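Local structure of L544 (Acanthamoeba polyphaga mimivirus, 4AMQ) at residues L39-V44 with N91-D96; D110-T115 with I125-N130; G274-L279 with N357-K362; D284-I289 with D298-I303. The protein probably acts as a metal-dependent nucleotidyl transferase of the virion, pairing a manganese-binding nucleotidyltransferase domain with a helical one, and may serve transcription-coupled DNA repair. All blocks are in the same frame, centred on the assembly; numbering follows the deposited sequence.

Contact 1 (L39-V44 with N91-D96); sequences LPKILV and NSFTND. With MG (magnesium ion), chain D.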
loop_
_atom_site.group_PDB
_atom_site.type_symbol
_atom_site.label_atom_id
_atom_site.label_comp_id
_atom_site.label_asym_id
_atom_site.label_seq_id
_atom_site.Cartn_x
_atom_site.Cartn_y
_atom_site.Cartn_z
ATOM N N LEU A 39 12.456 10.925 -8.917
ATOM C CA LEU A 39 11.501 11.974 -8.552
ATOM C C LEU A 39 11.291 13.071 -9.607
ATOM O O LEU A 39 10.157 13.484 -9.851
ATOM C CB LEU A 39 11.863 12.596 -7.198
ATOM C CG LEU A 39 11.821 11.655 -5.991
ATOM C CD1 LEU A 39 11.919 12.448 -4.703
ATOM C CD2 LEU A 39 10.555 10.817 -6.006
ATOM N N PRO A 40 12.378 13.553 -10.233
ATOM C CA PRO A 40 12.190 14.611 -11.232
ATOM C C PRO A 40 11.314 14.139 -12.385
ATOM O O PRO A 40 10.779 14.946 -13.141
ATOM C CB PRO A 40 13.614 14.878 -11.730
ATOM C CG PRO A 40 14.494 14.432 -10.613
ATOM C CD PRO A 40 13.802 13.238 -10.029
ATOM N N LYS A 41 11.167 12.826 -12.510
ATOM C CA LYS A 41 10.418 12.255 -13.615
ATOM C C LYS A 41 8.947 12.017 -13.265
ATOM O O LYS A 41 8.073 12.126 -14.127
ATOM C CB LYS A 41 11.078 10.953 -14.070
ATOM C CG LYS A 41 10.616 10.460 -15.424
ATOM C CD LYS A 41 11.805 10.068 -16.286
ATOM C CE LYS A 41 12.717 9.097 -15.559
ATOM N NZ LYS A 41 13.874 8.697 -16.409
ATOM N N ILE A 42 8.672 11.708 -12.001
ATOM C CA ILE A 42 7.323 11.317 -11.598
ATOM C C ILE A 42 6.555 12.400 -10.844
ATOM O O ILE A 42 5.331 12.314 -10.712
ATOM C CB ILE A 42 7.330 10.023 -10.749
ATOM C CG1 ILE A 42 7.954 10.283 -9.375
ATOM C CG2 ILE A 42 8.062 8.912 -11.480
ATOM C CD1 ILE A 42 7.928 9.077 -8.449
ATOM N N LEU A 43 7.263 13.405 -10.342
ATOM C CA LEU A 43 6.610 14.494 -9.615
ATOM C C LEU A 43 5.900 15.460 -10.562
ATOM O O LEU A 43 6.347 15.685 -11.685
ATOM C CB LEU A 43 7.616 15.254 -8.747
ATOM C CG LEU A 43 8.176 14.536 -7.517
ATOM C CD1 LEU A 43 9.289 15.350 -6.883
ATOM C CD2 LEU A 43 7.076 14.249 -6.506
ATOM N N VAL A 44 4.786 16.023 -10.106
ATOM C CA VAL A 44 4.079 17.043 -10.875
ATOM C C VAL A 44 4.899 18.333 -10.922
ATOM O O VAL A 44 5.026 18.962 -11.973
ATOM C CB VAL A 44 2.688 17.331 -10.284
ATOM C CG1 VAL A 44 2.052 18.525 -10.978
ATOM C CG2 VAL A 44 1.799 16.102 -10.402
ATOM N N ASN A 91 1.942 10.194 -20.713
ATOM C CA ASN A 91 2.553 9.989 -22.026
ATOM C C ASN A 91 4.068 9.808 -21.972
ATOM O O ASN A 91 4.642 9.081 -22.782
ATOM C CB ASN A 91 2.193 11.129 -22.985
ATOM C CG ASN A 91 0.752 11.067 -23.450
ATOM O OD1 ASN A 91 0.104 12.095 -23.642
ATOM N ND2 ASN A 91 0.241 9.857 -23.627
ATOM N N SER A 92 4.715 10.470 -21.018
ATOM C CA SER A 92 6.163 10.385 -20.888
ATOM C C SER A 92 6.596 9.023 -20.361
ATOM O O SER A 92 7.782 8.703 -20.356
ATOM C CB SER A 92 6.683 11.481 -19.955
ATOM O OG SER A 92 6.324 11.212 -18.609
ATOM N N PHE A 93 5.632 8.225 -19.909
ATOM C CA PHE A 93 5.940 6.924 -19.319
ATOM C C PHE A 93 5.633 5.758 -20.253
ATOM O O PHE A 93 6.021 4.625 -19.983
ATOM C CB PHE A 93 5.175 6.734 -18.005
ATOM C CG PHE A 93 5.558 7.708 -16.938
ATOM C CD1 PHE A 93 6.872 8.122 -16.799
ATOM C CD2 PHE A 93 4.603 8.221 -16.079
ATOM C CE1 PHE A 93 7.226 9.026 -15.817
ATOM C CE2 PHE A 93 4.953 9.124 -15.099
ATOM C CZ PHE A 93 6.266 9.525 -14.968
ATOM N N THR A 94 4.937 6.033 -21.349
ATOM C CA THR A 94 4.474 4.969 -22.235
ATOM C C THR A 94 5.606 4.058 -22.730
ATOM O O THR A 94 5.420 2.853 -22.886
ATOM C CB THR A 94 3.692 5.544 -23.427
ATOM O OG1 THR A 94 2.655 6.405 -22.939
ATOM C CG2 THR A 94 3.072 4.423 -24.258
ATOM N N ASN A 95 6.776 4.639 -22.970
ATOM C CA ASN A 95 7.930 3.867 -23.416
ATOM C C ASN A 95 9.009 3.771 -22.343
ATOM O O ASN A 95 10.187 3.614 -22.651
ATOM C CB ASN A 95 8.517 4.465 -24.694
ATOM C CG ASN A 95 7.515 4.505 -25.829
ATOM O OD1 ASN A 95 7.217 5.569 -26.372
ATOM N ND2 ASN A 95 6.986 3.341 -26.193
ATOM N N ASP A 96 8.601 3.874 -21.081
ATOM C CA ASP A 96 9.534 3.759 -19.969
ATOM C C ASP A 96 9.211 2.509 -19.156
ATOM O O ASP A 96 8.267 2.501 -18.370
ATOM C CB ASP A 96 9.458 5.004 -19.080
ATOM C CG ASP A 96 10.630 5.113 -18.123
ATOM O OD1 ASP A 96 11.313 4.092 -17.894
ATOM O OD2 ASP A 96 10.869 6.223 -17.597
HETATM MG MG MG D . 5.685 2.640 -18.313
HETATM O O HOH W 1 7.962 12.620 -16.968
HETATM O O HOH W 2 6.213 0.286 -17.883
HETATM O O HOH W 3 3.179 3.028 -18.657
#
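F93 and K41 make most of this contact, where the last turn of helix 28-42 meets the end of helix 82-93. The phenyl ring comes in edge first. K41 CG lies in the ring plane 3.7 Å from F93 CE1, while the backbone K41 O sits close to the same plane, 3.3 Å from F93 CZ. A carbonyl oxygen at an aromatic rim faces weakly positive ring hydrogens, so this approach is probably mildly attractive. I42 touches the same corner, its CG2 4.0 Å from F93 CZ, with the two side chains crossing at about a right angle. With CG opposite the carbonyl carbon (chi1 -64°), the F93 ring is directed toward K41 and I42; above one face, toward the rim, lies the hydroxyl of its neighbour S92.

Polar links run alongside. A water donates to K41 O at 2.9 Å and also to S92 OG, tying the two helix ends together. K41, its chain bent at chi2 and chi3, brings NZ to 4.1 Å from D96 OD2, too far for a salt bridge.

Beyond the ring, F93 and D96 bound a type I turn closed by D96 N to F93 O at 2.9 Å. The carbonyl of D96 holds the magnesium ion at 2.6 Å from its O, and F93 and I99 complete the protein part of the site, with two waters also bound. The same short turn therefore serves two ends: its backbone oxygens face the metal, while F93 supplies apolar and ring-edge contact to helix 28-42 and D96 a loose charge attraction to K41, probably softened by solvent; S92, just before the turn, adds the water bridge.

Contact 2 (D110-T115 with I125-N130); sequences DRFLLT and IKILLN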
loop_
_atom_site.group_PDB
_atom_site.type_symbol
_atom_site.label_atom_id
_atom_site.label_comp_id
_atom_site.label_asym_id
_atom_site.label_seq_id
_atom_site.Cartn_x
_atom_site.Cartn_y
_atom_site.Cartn_z
ATOM N N ASP A 110 -20.326 8.670 -3.969
ATOM C CA ASP A 110 -21.066 8.815 -2.716
ATOM C C ASP A 110 -22.178 7.784 -2.496
ATOM O O ASP A 110 -22.736 7.695 -1.400
ATOM C CB ASP A 110 -21.610 10.242 -2.578
ATOM C CG ASP A 110 -20.511 11.261 -2.332
ATOM O OD1 ASP A 110 -19.489 10.897 -1.711
ATOM O OD2 ASP A 110 -20.665 12.423 -2.762
ATOM N N ARG A 111 -22.494 7.006 -3.529
ATOM C CA ARG A 111 -23.475 5.931 -3.399
ATOM C C ARG A 111 -22.936 4.851 -2.467
ATOM O O ARG A 111 -23.694 4.044 -1.927
ATOM C CB ARG A 111 -23.803 5.322 -4.765
ATOM C CG ARG A 111 -24.363 6.307 -5.781
ATOM C CD ARG A 111 -24.529 5.659 -7.158
ATOM N NE ARG A 111 -23.262 5.152 -7.681
ATOM C CZ ARG A 111 -23.149 4.316 -8.710
ATOM N NH1 ARG A 111 -24.232 3.880 -9.341
ATOM N NH2 ARG A 111 -21.951 3.909 -9.108
ATOM N N PHE A 112 -21.618 4.845 -2.286
ATOM C CA PHE A 112 -20.972 3.920 -1.371
ATOM C C PHE A 112 -20.606 4.635 -0.078
ATOM O O PHE A 112 -19.898 4.084 0.762
ATOM C CB PHE A 112 -19.738 3.292 -2.026
ATOM C CG PHE A 112 -20.062 2.441 -3.222
ATOM C CD1 PHE A 112 -20.423 1.114 -3.063
ATOM C CD2 PHE A 112 -20.015 2.969 -4.503
ATOM C CE1 PHE A 112 -20.727 0.331 -4.154
ATOM C CE2 PHE A 112 -20.318 2.189 -5.598
ATOM C CZ PHE A 112 -20.676 0.870 -5.422
ATOM N N LEU A 113 -21.090 5.866 0.074
ATOM C CA LEU A 113 -20.913 6.603 1.320
ATOM C C LEU A 113 -21.985 6.183 2.318
ATOM O O LEU A 113 -23.025 6.832 2.435
ATOM C CB LEU A 113 -20.968 8.117 1.083
ATOM C CG LEU A 113 -20.789 8.990 2.330
ATOM C CD1 LEU A 113 -19.594 8.522 3.135
ATOM C CD2 LEU A 113 -20.639 10.453 1.960
ATOM N N LEU A 114 -21.720 5.098 3.036
ATOM C CA LEU A 114 -22.683 4.553 3.979
ATOM C C LEU A 114 -22.807 5.412 5.228
ATOM O O LEU A 114 -21.948 6.245 5.519
ATOM C CB LEU A 114 -22.294 3.125 4.367
ATOM C CG LEU A 114 -23.109 1.975 3.771
ATOM C CD1 LEU A 114 -23.421 2.239 2.313
ATOM C CD2 LEU A 114 -22.369 0.655 3.922
ATOM N N THR A 115 -23.900 5.208 5.953
ATOM C CA THR A 115 -24.070 5.796 7.269
ATOM C C THR A 115 -24.034 4.660 8.285
ATOM O O THR A 115 -24.399 4.838 9.445
ATOM C CB THR A 115 -25.389 6.586 7.370
ATOM O OG1 THR A 115 -25.708 7.148 6.091
ATOM C CG2 THR A 115 -25.261 7.706 8.395
ATOM N N ILE A 125 -26.367 -3.053 -1.949
ATOM C CA ILE A 125 -26.179 -4.413 -2.449
ATOM C C ILE A 125 -26.416 -4.510 -3.952
ATOM O O ILE A 125 -25.769 -5.303 -4.638
ATOM C CB ILE A 125 -27.094 -5.437 -1.738
ATOM C CG1 ILE A 125 -28.569 -5.067 -1.923
ATOM C CG2 ILE A 125 -26.726 -5.542 -0.268
ATOM C CD1 ILE A 125 -29.481 -6.254 -2.173
ATOM N N LYS A 126 -27.346 -3.703 -4.457
ATOM C CA LYS A 126 -27.704 -3.739 -5.869
ATOM C C LYS A 126 -26.510 -3.432 -6.767
ATOM O O LYS A 126 -26.472 -3.844 -7.928
ATOM C CB LYS A 126 -28.857 -2.774 -6.156
ATOM C CG LYS A 126 -28.560 -1.315 -5.830
ATOM C CD LYS A 126 -29.835 -0.479 -5.855
ATOM C CE LYS A 126 -29.545 1.006 -5.674
ATOM N NZ LYS A 126 -28.803 1.569 -6.836
ATOM N N ILE A 127 -25.530 -2.717 -6.222
ATOM C CA ILE A 127 -24.346 -2.353 -6.991
ATOM C C ILE A 127 -23.109 -3.174 -6.620
ATOM O O ILE A 127 -22.037 -2.978 -7.189
ATOM C CB ILE A 127 -24.046 -0.839 -6.915
ATOM C CG1 ILE A 127 -24.481 -0.268 -5.567
ATOM C CG2 ILE A 127 -24.771 -0.101 -8.026
ATOM C CD1 ILE A 127 -24.520 1.244 -5.536
ATOM N N LEU A 128 -23.262 -4.098 -5.676
ATOM C CA LEU A 128 -22.202 -5.057 -5.382
ATOM C C LEU A 128 -22.410 -6.356 -6.154
ATOM O O LEU A 128 -23.530 -6.680 -6.546
ATOM C CB LEU A 128 -22.139 -5.376 -3.888
ATOM C CG LEU A 128 -21.612 -4.312 -2.929
ATOM C CD1 LEU A 128 -22.761 -3.523 -2.356
ATOM C CD2 LEU A 128 -20.803 -4.957 -1.820
ATOM N N LEU A 129 -21.326 -7.101 -6.359
ATOM C CA LEU A 129 -21.406 -8.432 -6.951
ATOM C C LEU A 129 -21.440 -9.511 -5.868
ATOM O O LEU A 129 -22.384 -10.299 -5.795
ATOM C CB LEU A 129 -20.227 -8.681 -7.896
ATOM C CG LEU A 129 -18.823 -8.385 -7.364
ATOM C CD1 LEU A 129 -17.788 -9.300 -8.006
ATOM C CD2 LEU A 129 -18.468 -6.925 -7.582
ATOM N N ASN A 130 -20.401 -9.529 -5.035
ATOM C CA ASN A 130 -20.266 -10.489 -3.939
ATOM C C ASN A 130 -20.517 -9.870 -2.561
ATOM O O ASN A 130 -19.602 -9.326 -1.940
ATOM C CB ASN A 130 -18.875 -11.130 -3.983
ATOM C CG ASN A 130 -18.605 -12.044 -2.801
ATOM O OD1 ASN A 130 -19.200 -11.909 -1.734
ATOM N ND2 ASN A 130 -17.683 -12.976 -2.988
#
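The two turns that bracket helix 118-125, on the nucleotidyltransferase side of the protein, pack against each other here: R111 and F112 in a 3-10 turn ahead of the helix, I127 in a type I turn that starts at I125. I127 aims its side chain at the other segment and carries the contact. Its CD1 rests 3.9 Å from F112 CZ, and its CG1 lies 4.0 Å from the same F112 CZ, so one limb of the isoleucine lies along the far end of the ring. The two side chains come from opposite directions. The same methyl is also 4.2 Å from R111 CB, and the guanidinium end of the arginine approaches the other methyl obliquely, with R111 NH1 4.2 Å from I127 CG2.

The polar partners of the guanidinium lie outside the two turns: a salt bridge to D109 and a hydrogen bond to R180 O. R180 also donates to I127 O, which ties both turns to one further residue. F112 leans in addition on K124 and L162. The arrangement is that of a helix whose flanking 3-10 and type I turns pack together, an isoleucine on a phenylalanine, in the loop region that follows strand 99-108.

Contact 3 (G274-L279 with N357-K362); sequences GLYKQL and NKQSKK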
loop_
_atom_site.group_PDB
_atom_site.type_symbol
_atom_site.label_atom_id
_atom_site.label_comp_id
_atom_site.label_asym_id
_atom_site.label_seq_id
_atom_site.Cartn_x
_atom_site.Cartn_y
_atom_site.Cartn_z
ATOM N N GLY A 274 12.538 -6.215 10.274
ATOM C CA GLY A 274 12.409 -5.401 9.079
ATOM C C GLY A 274 12.115 -6.176 7.806
ATOM O O GLY A 274 11.307 -5.743 6.989
ATOM N N LEU A 275 12.766 -7.324 7.635
ATOM C CA LEU A 275 12.625 -8.102 6.403
ATOM C C LEU A 275 11.260 -8.789 6.309
ATOM O O LEU A 275 10.719 -8.964 5.218
ATOM C CB LEU A 275 13.759 -9.125 6.262
ATOM C CG LEU A 275 13.768 -9.944 4.965
ATOM C CD1 LEU A 275 13.656 -9.040 3.743
ATOM C CD2 LEU A 275 15.013 -10.826 4.874
ATOM N N TYR A 276 10.708 -9.175 7.455
ATOM C CA TYR A 276 9.360 -9.730 7.497
ATOM C C TYR A 276 8.349 -8.729 6.946
ATOM O O TYR A 276 7.460 -9.090 6.179
ATOM C CB TYR A 276 8.968 -10.106 8.926
ATOM C CG TYR A 276 9.771 -11.237 9.529
ATOM C CD1 TYR A 276 11.035 -11.012 10.051
ATOM C CD2 TYR A 276 9.258 -12.526 9.588
ATOM C CE1 TYR A 276 11.770 -12.036 10.607
ATOM C CE2 TYR A 276 9.990 -13.559 10.145
ATOM C CZ TYR A 276 11.246 -13.306 10.652
ATOM O OH TYR A 276 11.986 -14.322 11.211
ATOM N N LYS A 277 8.484 -7.470 7.351
ATOM C CA LYS A 277 7.565 -6.425 6.909
ATOM C C LYS A 277 7.761 -6.108 5.428
ATOM O O LYS A 277 6.794 -5.894 4.700
ATOM C CB LYS A 277 7.722 -5.160 7.768
ATOM C CG LYS A 277 7.024 -3.925 7.216
ATOM C CD LYS A 277 6.751 -2.894 8.312
ATOM C CE LYS A 277 8.022 -2.436 9.013
ATOM N NZ LYS A 277 8.887 -1.603 8.132
ATOM N N GLN A 278 9.014 -6.091 4.986
ATOM C CA GLN A 278 9.322 -5.753 3.601
ATOM C C GLN A 278 8.770 -6.808 2.647
ATOM O O GLN A 278 8.236 -6.480 1.591
ATOM C CB GLN A 278 10.832 -5.581 3.402
ATOM C CG GLN A 278 11.206 -4.895 2.091
ATOM C CD GLN A 278 12.656 -5.123 1.701
ATOM O OE1 GLN A 278 13.094 -6.263 1.533
ATOM N NE2 GLN A 278 13.405 -4.038 1.552
ATOM N N LEU A 279 8.895 -8.075 3.030
ATOM C CA LEU A 279 8.368 -9.174 2.227
ATOM C C LEU A 279 6.843 -9.152 2.124
ATOM O O LEU A 279 6.287 -9.539 1.099
ATOM C CB LEU A 279 8.853 -10.524 2.761
ATOM C CG LEU A 279 10.268 -10.920 2.336
ATOM C CD1 LEU A 279 10.697 -12.206 3.028
ATOM C CD2 LEU A 279 10.351 -11.065 0.819
ATOM N N ASN A 357 4.424 -12.402 14.014
ATOM C CA ASN A 357 3.574 -12.175 15.176
ATOM C C ASN A 357 4.002 -13.025 16.369
ATOM O O ASN A 357 4.004 -12.556 17.508
ATOM C CB ASN A 357 2.109 -12.445 14.825
ATOM C CG ASN A 357 1.510 -11.351 13.968
ATOM O OD1 ASN A 357 1.853 -10.179 14.117
ATOM N ND2 ASN A 357 0.612 -11.724 13.063
ATOM N N LYS A 358 4.368 -14.274 16.095
ATOM C CA LYS A 358 4.818 -15.192 17.135
ATOM C C LYS A 358 6.112 -14.705 17.776
ATOM O O LYS A 358 6.239 -14.684 18.999
ATOM C CB LYS A 358 5.029 -16.593 16.556
ATOM C CG LYS A 358 5.429 -17.635 17.590
ATOM C CD LYS A 358 6.102 -18.835 16.941
ATOM C CE LYS A 358 6.268 -19.974 17.936
ATOM N NZ LYS A 358 6.896 -19.521 19.209
ATOM N N GLN A 359 7.071 -14.317 16.942
ATOM C CA GLN A 359 8.364 -13.848 17.424
ATOM C C GLN A 359 8.265 -12.467 18.062
ATOM O O GLN A 359 9.224 -11.987 18.667
ATOM C CB GLN A 359 9.378 -13.802 16.281
ATOM C CG GLN A 359 9.657 -15.143 15.622
ATOM C CD GLN A 359 10.589 -15.013 14.437
ATOM O OE1 GLN A 359 11.765 -14.677 14.587
ATOM N NE2 GLN A 359 10.064 -15.262 13.243
ATOM N N SER A 360 7.106 -11.829 17.920
ATOM C CA SER A 360 6.926 -10.461 18.400
ATOM C C SER A 360 6.188 -10.386 19.735
ATOM O O SER A 360 6.261 -9.375 20.430
ATOM C CB SER A 360 6.184 -9.619 17.358
ATOM O OG SER A 360 7.028 -9.286 16.274
ATOM N N LYS A 361 5.483 -11.456 20.088
ATOM C CA LYS A 361 4.597 -11.452 21.250
ATOM C C LYS A 361 5.278 -10.997 22.533
ATOM O O LYS A 361 4.680 -10.278 23.335
ATOM C CB LYS A 361 3.966 -12.832 21.453
ATOM C CG LYS A 361 3.089 -12.938 22.696
ATOM C CD LYS A 361 2.383 -14.285 22.777
ATOM C CE LYS A 361 1.677 -14.453 24.114
ATOM N NZ LYS A 361 0.710 -13.352 24.402
ATOM N N LYS A 362 6.525 -11.417 22.721
ATOM C CA LYS A 362 7.266 -11.108 23.938
ATOM C C LYS A 362 7.676 -9.644 24.008
ATOM O O LYS A 362 7.674 -9.043 25.085
ATOM C CB LYS A 362 8.497 -12.002 24.050
ATOM C CG LYS A 362 9.228 -12.183 22.735
ATOM C CD LYS A 362 10.530 -12.949 22.913
ATOM C CE LYS A 362 11.547 -12.131 23.680
ATOM N NZ LYS A 362 12.917 -12.708 23.586
#
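Y276 and Q359 meet through a hydrogen bond: Q359 NE2 gives a proton to Y276 OH at 3.0 Å, with an N-H...O angle of 155°. The hydroxyl lies nearly in the plane of the donating amide, which is where an N-H points. Ring and amide are turned almost perpendicular, 78° apart, and the two side chains cross at about a right angle. The amide nitrogen also stands near the end of the ring, 3.5 Å from Y276 CZ.

Both side chains reach out to bring these groups together. The tyrosine leaves helix 274-292 toward the other segment, and the glutamine leaves helix 334-368 and runs straight beyond CG (chi2 176°). Between them they span a wide separation: in the two segments the nearest CA atoms, of Y276 and N357, are 9.9 Å apart.

A second shell steadies both ends. The backbone N of N315 is also hydrogen-bonded to Y276 OH, and S355 OG makes a weak bond with Q359 NE2. Lower down, the tyrosine ring packs on L314, V356 and S355, which probably help to hold its direction. The phenol oxygen thus accepts from both N-H groups, joining the two helices and the loop at N315 in one place.

Contact 4 (D284-I289 with D298-I303); sequences DSYRTI and DTAKSI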
loop_
_atom_site.group_PDB
_atom_site.type_symbol
_atom_site.label_atom_id
_atom_site.label_comp_id
_atom_site.label_asym_id
_atom_site.label_seq_id
_atom_site.Cartn_x
_atom_site.Cartn_y
_atom_site.Cartn_z
ATOM N N ASP A 284 2.283 -7.677 -1.400
ATOM C CA ASP A 284 1.194 -6.750 -1.719
ATOM C C ASP A 284 1.406 -6.064 -3.077
ATOM O O ASP A 284 0.452 -5.810 -3.807
ATOM C CB ASP A 284 1.042 -5.692 -0.628
ATOM C CG ASP A 284 0.324 -6.211 0.596
ATOM O OD1 ASP A 284 -0.523 -7.122 0.461
ATOM O OD2 ASP A 284 0.598 -5.689 1.697
ATOM N N SER A 285 2.659 -5.766 -3.409
ATOM C CA SER A 285 2.988 -5.176 -4.706
ATOM C C SER A 285 2.616 -6.102 -5.869
ATOM O O SER A 285 2.041 -5.662 -6.865
ATOM C CB SER A 285 4.472 -4.815 -4.767
ATOM O OG SER A 285 4.774 -3.802 -3.826
ATOM N N TYR A 286 2.944 -7.385 -5.735
ATOM C CA TYR A 286 2.547 -8.388 -6.717
ATOM C C TYR A 286 1.030 -8.352 -6.891
ATOM O O TYR A 286 0.525 -8.168 -8.000
ATOM C CB TYR A 286 3.004 -9.774 -6.245
ATOM C CG TYR A 286 2.877 -10.889 -7.266
ATOM C CD1 TYR A 286 1.636 -11.421 -7.600
ATOM C CD2 TYR A 286 4.003 -11.419 -7.884
ATOM C CE1 TYR A 286 1.523 -12.447 -8.524
ATOM C CE2 TYR A 286 3.898 -12.444 -8.811
ATOM C CZ TYR A 286 2.657 -12.954 -9.123
ATOM O OH TYR A 286 2.555 -13.969 -10.041
ATOM N N ARG A 287 0.310 -8.510 -5.782
ATOM C CA ARG A 287 -1.154 -8.507 -5.782
ATOM C C ARG A 287 -1.754 -7.267 -6.426
ATOM O O ARG A 287 -2.628 -7.363 -7.286
ATOM C CB ARG A 287 -1.683 -8.607 -4.354
ATOM C CG ARG A 287 -1.456 -9.940 -3.688
ATOM C CD ARG A 287 -1.642 -9.794 -2.193
ATOM N NE ARG A 287 -1.874 -11.073 -1.538
ATOM C CZ ARG A 287 -2.188 -11.194 -0.254
ATOM N NH1 ARG A 287 -2.297 -10.113 0.502
ATOM N NH2 ARG A 287 -2.390 -12.393 0.271
ATOM N N THR A 288 -1.292 -6.103 -5.985
ATOM C CA THR A 288 -1.821 -4.834 -6.475
ATOM C C THR A 288 -1.602 -4.675 -7.976
ATOM O O THR A 288 -2.524 -4.329 -8.711
ATOM C CB THR A 288 -1.194 -3.637 -5.736
ATOM O OG1 THR A 288 -1.565 -3.680 -4.354
ATOM C CG2 THR A 288 -1.672 -2.327 -6.343
ATOM N N ILE A 289 -0.379 -4.929 -8.430
ATOM C CA ILE A 289 -0.070 -4.809 -9.850
ATOM C C ILE A 289 -0.871 -5.830 -10.655
ATOM O O ILE A 289 -1.439 -5.503 -11.695
ATOM C CB ILE A 289 1.433 -4.984 -10.133
ATOM C CG1 ILE A 289 2.245 -3.940 -9.362
ATOM C CG2 ILE A 289 1.710 -4.868 -11.624
ATOM C CD1 ILE A 289 3.747 -4.141 -9.461
ATOM N N ASP A 298 7.561 -11.263 -16.967
ATOM C CA ASP A 298 8.906 -10.836 -16.605
ATOM C C ASP A 298 8.956 -10.134 -15.245
ATOM O O ASP A 298 9.891 -10.331 -14.473
ATOM C CB ASP A 298 9.490 -9.943 -17.701
ATOM C CG ASP A 298 10.678 -9.133 -17.223
ATOM O OD1 ASP A 298 11.747 -9.729 -16.971
ATOM O OD2 ASP A 298 10.545 -7.896 -17.110
ATOM N N THR A 299 7.946 -9.324 -14.948
ATOM C CA THR A 299 7.906 -8.624 -13.671
ATOM C C THR A 299 7.509 -9.581 -12.552
ATOM O O THR A 299 8.081 -9.541 -11.461
ATOM C CB THR A 299 6.954 -7.414 -13.707
ATOM O OG1 THR A 299 7.397 -6.497 -14.715
ATOM C CG2 THR A 299 6.932 -6.706 -12.360
ATOM N N ALA A 300 6.538 -10.448 -12.830
ATOM C CA ALA A 300 6.111 -11.445 -11.855
ATOM C C ALA A 300 7.280 -12.337 -11.467
ATOM O O ALA A 300 7.466 -12.663 -10.297
ATOM C CB ALA A 300 4.966 -12.286 -12.407
ATOM N N LYS A 301 8.064 -12.730 -12.464
ATOM C CA LYS A 301 9.213 -13.594 -12.241
ATOM C C LYS A 301 10.282 -12.904 -11.404
ATOM O O LYS A 301 10.862 -13.512 -10.510
ATOM C CB LYS A 301 9.814 -14.056 -13.573
ATOM C CG LYS A 301 11.141 -14.775 -13.415
ATOM C CD LYS A 301 11.734 -15.188 -14.757
ATOM C CE LYS A 301 10.930 -16.296 -15.409
ATOM N NZ LYS A 301 11.630 -16.828 -16.613
ATOM N N SER A 302 10.550 -11.636 -11.699
ATOM C CA SER A 302 11.564 -10.905 -10.955
ATOM C C SER A 302 11.169 -10.810 -9.478
ATOM O O SER A 302 12.003 -10.971 -8.593
ATOM C CB SER A 302 11.802 -9.513 -11.559
ATOM O OG SER A 302 10.734 -8.626 -11.262
ATOM N N ILE A 303 9.888 -10.564 -9.224
ATOM C CA ILE A 303 9.383 -10.488 -7.861
ATOM C C ILE A 303 9.508 -11.833 -7.145
ATOM O O ILE A 303 10.006 -11.901 -6.022
ATOM C CB ILE A 303 7.917 -10.011 -7.822
ATOM C CG1 ILE A 303 7.831 -8.515 -8.140
ATOM C CG2 ILE A 303 7.294 -10.308 -6.461
ATOM C CD1 ILE A 303 6.409 -7.980 -8.217
#
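Apolar packing joins the helices here, with Y286 lying against A300 and I303. I303 CG2 meets the ring at its edge, in its plane, 3.8 Å from Y286 CD2. Further along the rim A300 CB is 3.8 Å from Y286 CE2, and the same methyl also touches the hydroxyl, 3.8 Å from Y286 OH. The carbonyl A300 O also lies at the ring's edge. Y286 swings its CG to the far side from the backbone N (chi1 -170°), which brings the ring to A300 and I303. The small side chain of A300 is consistent with the close approach of the backbones, 7.0 Å between Y286 CA and A300 CA. Helix 334-368 presses on Y286 too, through W341, N342 and L345.

The side-chain hydrogen bonds within the two segments stay inside each helix. T288 OG1 donates to D284 O at 3.0 Å from above the carbonyl plane, and T288 N reaches that oxygen from the opposite face. S302 OG bonds T299 O at 2.8 Å, sharing it with I303 N on the same face.

As for charge, R287 NH1 and D284 OD1 form a long salt bridge at 3.5 Å, and R287 also makes a cation-pi contact with Y349.

Thus the helix pair is held together by apolar surface, while the buried phenol finds its polar partner in I338 O, so that Y286 links three helical parts: its own helix, 297-311 and the start of 334-368.

Contacts 1 and 2 both belong to the nucleotidyltransferase part, yet their centres are 35 Å apart; contacts 3 and 4 lie in the helical part and share helix 274-292, with nearest atoms about 5 Å apart. Contact 4 is buried and relies on close apolar helix packing. The other three are partly buried and more mixed: contact 1 adds a bridging water and a backbone-bound magnesium, contact 2 sets an isoleucine on an aromatic beside an arginine engaged by other residues, and contact 3 spans a wide gap with a side-chain hydrogen bond. In contacts 3 and 4 a tyrosine of helix 274-292 reaches out, its hydroxyl bonded to a backbone group in each.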